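Local coordinates for protein acetate kinase (Entamoeba histolytica, PDB 4H0O) that probably interconverts acetate and acetyl phosphate, as a pyrophosphate-dependent acetate kinase of the ASKHA superfamily with a ribonuclease H-like fold, at residues Ser24-Tyr28 with Gly40-Arg44; Glu51-Ile55 with Ile66-Leu71. The contacts are given in a common frame with arbitrary orientation. Numbering follows the deposited sequence.

Contact 1 of 2, residues Ser24-Tyr28 with Gly40-Arg44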
ATOM      1  N   SER B  24      20.536 -15.307  19.959  1.00 57.72           N
ATOM      2  CA  SER B  24      21.015 -16.194  21.018  1.00 69.05           C
ATOM      3  C   SER B  24      22.512 -16.021  21.277  1.00 66.01           C
ATOM      4  O   SER B  24      23.048 -16.547  22.257  1.00 52.45           O
ATOM      5  CB  SER B  24      20.717 -17.656  20.674  1.00 54.22           C
ATOM      6  OG  SER B  24      21.821 -18.258  20.021  1.00 69.31           O
ATOM      7  N   SER B  25      23.187 -15.281  20.401  1.00 53.05           N
ATOM      8  CA  SER B  25      24.630 -15.115  20.520  1.00 54.24           C
ATOM      9  C   SER B  25      25.137 -13.832  19.873  1.00 52.44           C
ATOM     10  O   SER B  25      24.408 -13.154  19.147  1.00 45.77           O
ATOM     11  CB  SER B  25      25.350 -16.309  19.894  1.00 47.23           C
ATOM     12  OG  SER B  25      25.277 -16.258  18.480  1.00 60.04           O
ATOM     13  N   LEU B  26      26.397 -13.512  20.148  1.00 48.65           N
ATOM     14  CA  LEU B  26      27.082 -12.406  19.495  1.00 41.12           C
ATOM     15  C   LEU B  26      28.153 -12.976  18.575  1.00 35.04           C
ATOM     16  O   LEU B  26      28.913 -13.860  18.976  1.00 36.59           O
ATOM     17  CB  LEU B  26      27.730 -11.489  20.537  1.00 35.31           C
ATOM     18  CG  LEU B  26      28.634 -10.380  19.998  1.00 36.08           C
ATOM     19  CD1 LEU B  26      27.825  -9.400  19.170  1.00 36.06           C
ATOM     20  CD2 LEU B  26      29.364  -9.654  21.124  1.00 36.53           C
ATOM     21  N   THR B  27      28.204 -12.487  17.339  1.00 34.81           N
ATOM     22  CA  THR B  27      29.266 -12.865  16.413  1.00 44.18           C
ATOM     23  C   THR B  27      30.128 -11.652  16.078  1.00 38.16           C
ATOM     24  O   THR B  27      29.700 -10.511  16.268  1.00 37.26           O
ATOM     25  CB  THR B  27      28.709 -13.468  15.109  1.00 37.02           C
ATOM     26  OG1 THR B  27      28.032 -12.451  14.362  1.00 37.67           O
ATOM     27  CG2 THR B  27      27.741 -14.599  15.415  1.00 41.25           C
ATOM     28  N   TYR B  28      31.337 -11.898  15.579  1.00 38.87           N
ATOM     29  CA  TYR B  28      32.237 -10.811  15.210  1.00 38.83           C
ATOM     30  C   TYR B  28      33.145 -11.213  14.060  1.00 38.48           C
ATOM     31  O   TYR B  28      33.383 -12.398  13.827  1.00 33.35           O
ATOM     32  CB  TYR B  28      33.096 -10.374  16.404  1.00 35.12           C
ATOM     33  CG  TYR B  28      34.300 -11.260  16.664  1.00 40.22           C
ATOM     34  CD1 TYR B  28      34.198 -12.380  17.478  1.00 37.52           C
ATOM     35  CD2 TYR B  28      35.543 -10.966  16.107  1.00 39.39           C
ATOM     36  CE1 TYR B  28      35.294 -13.183  17.725  1.00 42.09           C
ATOM     37  CE2 TYR B  28      36.641 -11.768  16.341  1.00 43.93           C
ATOM     38  CZ  TYR B  28      36.512 -12.873  17.152  1.00 45.58           C
ATOM     39  OH  TYR B  28      37.605 -13.670  17.392  1.00 40.37           O
ATOM     40  N   GLY B  40      34.364 -15.095  15.149  1.00 43.44           N
ATOM     41  CA  GLY B  40      33.907 -15.945  16.231  1.00 51.09           C
ATOM     42  C   GLY B  40      32.440 -15.822  16.580  1.00 39.74           C
ATOM     43  O   GLY B  40      31.765 -14.878  16.165  1.00 45.33           O
ATOM     44  N   LYS B  41      31.949 -16.793  17.346  1.00 44.31           N
ATOM     45  CA  LYS B  41      30.569 -16.803  17.813  1.00 44.57           C
ATOM     46  C   LYS B  41      30.550 -17.207  19.282  1.00 42.12           C
ATOM     47  O   LYS B  41      31.255 -18.136  19.684  1.00 50.40           O
ATOM     48  CB  LYS B  41      29.731 -17.784  16.985  1.00 53.91           C
ATOM     49  CG  LYS B  41      29.790 -17.554  15.477  1.00 59.82           C
ATOM     50  CD  LYS B  41      29.081 -18.660  14.703  1.00 67.02           C
ATOM     51  CE  LYS B  41      29.191 -18.441  13.197  1.00 70.95           C
ATOM     52  NZ  LYS B  41      28.604 -19.571  12.420  1.00 74.98           N
ATOM     53  N   SER B  42      29.755 -16.505  20.083  1.00 47.20           N
ATOM     54  CA  SER B  42      29.637 -16.817  21.503  1.00 43.43           C
ATOM     55  C   SER B  42      28.552 -17.864  21.717  1.00 45.71           C
ATOM     56  O   SER B  42      27.767 -18.142  20.809  1.00 52.21           O
ATOM     57  CB  SER B  42      29.292 -15.563  22.298  1.00 40.15           C
ATOM     58  OG  SER B  42      27.973 -15.135  22.014  1.00 47.92           O
ATOM     59  N   ASN B  43      28.519 -18.442  22.916  1.00 43.34           N
ATOM     60  CA  ASN B  43      27.474 -19.390  23.302  1.00 49.91           C
ATOM     61  C   ASN B  43      27.282 -20.560  22.332  1.00 53.57           C
ATOM     62  O   ASN B  43      26.152 -20.874  21.957  1.00 51.89           O
ATOM     63  CB  ASN B  43      26.136 -18.661  23.503  1.00 40.75           C
ATOM     64  CG  ASN B  43      26.187 -17.629  24.618  1.00 44.02           C
ATOM     65  OD1 ASN B  43      26.976 -17.743  25.556  1.00 42.51           O
ATOM     66  ND2 ASN B  43      25.329 -16.617  24.524  1.00 42.87           N
ATOM     67  N   ARG B  44      28.372 -21.210  21.939  1.00 56.79           N
ATOM     68  CA  ARG B  44      28.286 -22.350  21.028  1.00 54.91           C
ATOM     69  C   ARG B  44      28.073 -23.658  21.789  1.00 59.32           C
ATOM     70  O   ARG B  44      28.579 -23.824  22.899  1.00 51.15           O
ATOM     71  CB  ARG B  44      29.546 -22.444  20.165  1.00 58.83           C
ATOM     72  CG  ARG B  44      29.941 -21.135  19.500  1.00 59.46           C
ATOM     73  CD  ARG B  44      28.721 -20.371  19.015  1.00 66.04           C
ATOM     74  NE  ARG B  44      28.158 -20.953  17.800  1.00 69.21           N
ATOM     75  CZ  ARG B  44      26.943 -20.684  17.335  1.00 72.12           C
ATOM     76  NH1 ARG B  44      26.155 -19.837  17.984  1.00 66.72           N
ATOM     77  NH2 ARG B  44      26.514 -21.260  16.221  1.00 75.31           N
TER
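This contact is the open end of the antiparallel beta hairpin formed by strands 26-31 and 36-44 in the N-terminal mixed sheet of the ribonuclease H-like fold. Tyr28 and Gly40 are a hydrogen-bonded pair. Tyr28 N donates to Gly40 O at 3.1 Å, and Gly40 N donates to Tyr28 O at 3.2 Å. Thr27 and Lys41 follow as a non-hydrogen-bonded pair, with CA atoms 4.4 Å apart. Their side chains share one face, where Thr27 CG2 meets Lys41 CG at 3.6 Å. On the other face the Tyr28 ring lies with one face over Gly40 N. A side chain at position 40 would collide with this ring: an ideal CB would sit 2.5 Å from Tyr28 CE1. The Tyr28 hydroxyl bonds to His57, and helix 73-86 covers this side through Ile80.

Ser42 N still donates to Leu26 O at 3.0 Å. The return bond goes to a side chain instead of a carbonyl: Leu26 N donates to Ser42 OG at 2.9 Å. The chain turns a corner at Ser42 and Asn43. Asn43 and Arg44 both face Phe54, forming a G1 beta bulge, with Asn43 at positive phi (53°). Thr27 lies beside Asn20, a predicted magnesium ligand, so the hairpin borders the probable metal site. The side-chain amide of Asn43 ties the loop before strand 26-31 to the corner. Its ND2 donates to Leu71 O and also to Ser24 O, the latter at 3.2 Å with a nearly straight N-H...O angle of 170°.

Contact 2 of 2, residues Glu51-Ile55 with Ile66-Leu71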
ATOM      1  N   GLU B  51      30.694 -31.371  27.076  1.00 90.39           N
ATOM      2  CA  GLU B  51      31.365 -30.092  27.256  1.00 82.71           C
ATOM      3  C   GLU B  51      30.407 -28.964  27.668  1.00 80.39           C
ATOM      4  O   GLU B  51      29.202 -29.178  27.819  1.00 73.86           O
ATOM      5  CB  GLU B  51      32.043 -29.737  25.930  1.00 81.35           C
ATOM      6  CG  GLU B  51      33.232 -28.812  26.011  1.00 83.40           C
ATOM      7  CD  GLU B  51      33.349 -27.949  24.773  1.00 80.60           C
ATOM      8  OE1 GLU B  51      33.707 -28.481  23.700  1.00 80.86           O
ATOM      9  OE2 GLU B  51      33.065 -26.739  24.874  1.00 83.93           O
ATOM     10  N   LYS B  52      30.963 -27.766  27.836  1.00 74.55           N
ATOM     11  CA  LYS B  52      30.224 -26.576  28.248  1.00 70.52           C
ATOM     12  C   LYS B  52      29.960 -25.672  27.040  1.00 74.86           C
ATOM     13  O   LYS B  52      30.493 -25.921  25.958  1.00 73.30           O
ATOM     14  CB  LYS B  52      31.048 -25.809  29.286  1.00 62.30           C
ATOM     15  CG  LYS B  52      31.645 -26.674  30.382  1.00 65.48           C
ATOM     16  CD  LYS B  52      32.428 -25.822  31.369  1.00 55.54           C
ATOM     17  CE  LYS B  52      33.328 -26.672  32.250  1.00 60.58           C
ATOM     18  NZ  LYS B  52      34.262 -25.825  33.043  1.00 62.23           N
ATOM     19  N   PRO B  53      29.135 -24.620  27.213  1.00 69.44           N
ATOM     20  CA  PRO B  53      29.039 -23.649  26.117  1.00 68.91           C
ATOM     21  C   PRO B  53      30.350 -22.882  25.993  1.00 69.46           C
ATOM     22  O   PRO B  53      31.073 -22.748  26.984  1.00 58.33           O
ATOM     23  CB  PRO B  53      27.913 -22.716  26.569  1.00 60.93           C
ATOM     24  CG  PRO B  53      27.877 -22.854  28.051  1.00 69.35           C
ATOM     25  CD  PRO B  53      28.218 -24.288  28.318  1.00 63.32           C
ATOM     26  N   PHE B  54      30.657 -22.390  24.798  1.00 56.42           N
ATOM     27  CA  PHE B  54      31.958 -21.785  24.552  1.00 56.93           C
ATOM     28  C   PHE B  54      31.915 -20.762  23.428  1.00 57.38           C
ATOM     29  O   PHE B  54      30.989 -20.755  22.614  1.00 49.94           O
ATOM     30  CB  PHE B  54      32.981 -22.874  24.205  1.00 56.49           C
ATOM     31  CG  PHE B  54      32.643 -23.648  22.961  1.00 56.55           C
ATOM     32  CD1 PHE B  54      31.746 -24.704  23.006  1.00 60.09           C
ATOM     33  CD2 PHE B  54      33.223 -23.322  21.744  1.00 51.24           C
ATOM     34  CE1 PHE B  54      31.432 -25.420  21.868  1.00 60.75           C
ATOM     35  CE2 PHE B  54      32.911 -24.034  20.599  1.00 53.41           C
ATOM     36  CZ  PHE B  54      32.017 -25.085  20.663  1.00 57.74           C
ATOM     37  N   ILE B  55      32.926 -19.900  23.388  1.00 56.46           N
ATOM     38  CA  ILE B  55      33.143 -19.037  22.235  1.00 53.61           C
ATOM     39  C   ILE B  55      34.067 -19.763  21.267  1.00 52.99           C
ATOM     40  O   ILE B  55      35.141 -20.227  21.655  1.00 51.27           O
ATOM     41  CB  ILE B  55      33.776 -17.691  22.633  1.00 49.24           C
ATOM     42  CG1 ILE B  55      32.943 -17.013  23.722  1.00 44.06           C
ATOM     43  CG2 ILE B  55      33.906 -16.782  21.416  1.00 46.43           C
ATOM     44  CD1 ILE B  55      33.489 -15.677  24.173  1.00 49.84           C
ATOM     45  N   ILE B  66      37.053 -21.449  23.874  1.00 52.59           N
ATOM     46  CA  ILE B  66      37.191 -21.036  25.265  1.00 52.89           C
ATOM     47  C   ILE B  66      35.869 -21.298  25.974  1.00 64.48           C
ATOM     48  O   ILE B  66      34.852 -20.680  25.646  1.00 58.90           O
ATOM     49  CB  ILE B  66      37.548 -19.539  25.389  1.00 50.41           C
ATOM     50  CG1 ILE B  66      38.922 -19.255  24.780  1.00 61.05           C
ATOM     51  CG2 ILE B  66      37.537 -19.102  26.844  1.00 51.12           C
ATOM     52  CD1 ILE B  66      38.902 -18.988  23.295  1.00 56.15           C
ATOM     53  N   GLU B  67      35.878 -22.223  26.930  1.00 62.73           N
ATOM     54  CA  GLU B  67      34.666 -22.558  27.667  1.00 57.51           C
ATOM     55  C   GLU B  67      34.207 -21.376  28.512  1.00 56.60           C
ATOM     56  O   GLU B  67      35.014 -20.695  29.146  1.00 58.73           O
ATOM     57  CB  GLU B  67      34.875 -23.807  28.525  1.00 55.97           C
ATOM     58  CG  GLU B  67      34.900 -25.098  27.719  1.00 61.01           C
ATOM     59  CD  GLU B  67      35.272 -26.306  28.554  1.00 69.50           C
ATOM     60  OE1 GLU B  67      36.325 -26.263  29.224  1.00 75.80           O
ATOM     61  OE2 GLU B  67      34.512 -27.296  28.543  1.00 77.75           O
ATOM     62  N   THR B  68      32.902 -21.135  28.501  1.00 57.83           N
ATOM     63  CA  THR B  68      32.324 -19.964  29.140  1.00 63.94           C
ATOM     64  C   THR B  68      30.986 -20.324  29.768  1.00 54.93           C
ATOM     65  O   THR B  68      30.364 -21.315  29.384  1.00 58.98           O
ATOM     66  CB  THR B  68      32.077 -18.840  28.105  1.00 65.15           C
ATOM     67  OG1 THR B  68      31.519 -19.407  26.913  1.00 62.72           O
ATOM     68  CG2 THR B  68      33.371 -18.123  27.750  1.00 56.74           C
ATOM     69  N   PRO B  69      30.535 -19.519  30.739  1.00 61.10           N
ATOM     70  CA  PRO B  69      29.134 -19.631  31.151  1.00 57.91           C
ATOM     71  C   PRO B  69      28.270 -19.109  30.007  1.00 61.26           C
ATOM     72  O   PRO B  69      28.819 -18.603  29.026  1.00 60.72           O
ATOM     73  CB  PRO B  69      29.041 -18.678  32.344  1.00 51.75           C
ATOM     74  CG  PRO B  69      30.465 -18.459  32.793  1.00 56.82           C
ATOM     75  CD  PRO B  69      31.283 -18.542  31.550  1.00 54.17           C
ATOM     76  N   ILE B  70      26.949 -19.226  30.111  1.00 64.31           N
ATOM     77  CA  ILE B  70      26.087 -18.580  29.128  1.00 55.22           C
ATOM     78  C   ILE B  70      26.283 -17.070  29.261  1.00 58.37           C
ATOM     79  O   ILE B  70      26.202 -16.520  30.361  1.00 48.62           O
ATOM     80  CB  ILE B  70      24.605 -18.956  29.311  1.00 61.81           C
ATOM     81  CG1 ILE B  70      24.386 -20.428  28.959  1.00 62.05           C
ATOM     82  CG2 ILE B  70      23.717 -18.081  28.436  1.00 44.44           C
ATOM     83  CD1 ILE B  70      24.814 -20.786  27.551  1.00 51.28           C
ATOM     84  N   LEU B  71      26.568 -16.409  28.144  1.00 58.17           N
ATOM     85  CA  LEU B  71      26.924 -14.996  28.165  1.00 56.74           C
ATOM     86  C   LEU B  71      25.856 -14.134  27.504  1.00 50.69           C
ATOM     87  O   LEU B  71      25.267 -14.529  26.492  1.00 33.13           O
ATOM     88  CB  LEU B  71      28.266 -14.785  27.457  1.00 51.47           C
ATOM     89  CG  LEU B  71      29.495 -15.429  28.102  1.00 54.14           C
ATOM     90  CD1 LEU B  71      30.703 -15.375  27.174  1.00 49.66           C
ATOM     91  CD2 LEU B  71      29.808 -14.741  29.416  1.00 51.30           C
TER
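Strands 54-59 and 62-67 form an antiparallel beta hairpin at one edge of the N-terminal mixed sheet, and this contact is its open end. Ile55 and Ile66 satisfy each other's backbone. Ile55 N donates to Ile66 O at 3.1 Å, and Ile66 N donates to Ile55 O at 3.2 Å. Phe54 and Glu67 are the adjacent non-hydrogen-bonded pair. The backbone of Phe54 bonds to Arg44 on the neighbouring strand. Past this pair, Pro53 O accepts a hydrogen bond from Thr68 N at 2.9 Å, and Thr68 OG1 adds a weak bond to Pro53 O at 3.4 Å. Pro53 has no amide hydrogen to give in return. Leu71 O accepts from Asn43 ND2.

The charged side chains are less closely matched. Lys52 NZ is 4.4 Å from Glu67 OE1, beyond a salt bridge. The like-charged Glu51 OE2 and Glu67 OE2 lie 4.0 Å apart. Ile66 touches Phe83 of helix 73-86; Thr68 and Leu71 touch its Leu79. Ile55 CD1 lies 4.1 Å from Leu71 CD1, and Pro53 CG packs on Ile70 CD1 at 3.7 Å.

From the N terminus, the chain runs along strand 26-31 and turns back along strand 36-44, so contact 1 closes the first loop. It then passes on to strand 54-59 and returns along strand 62-67, where contact 2 closes the second. The two loops are in series and neither nest nor cross. The centres of the two contacts are about 10 Å apart. Strands 36-44 and 54-59 are neighbours, so the two hairpins join into one antiparallel part of the sheet that extends to its edge strand 62-67. Arg44 N meets Phe54 O at 2.7 Å, a probable hydrogen bond. The Asn43-Leu71 bond links the corner of strand 36-44 to the segment leading into helix 73-86.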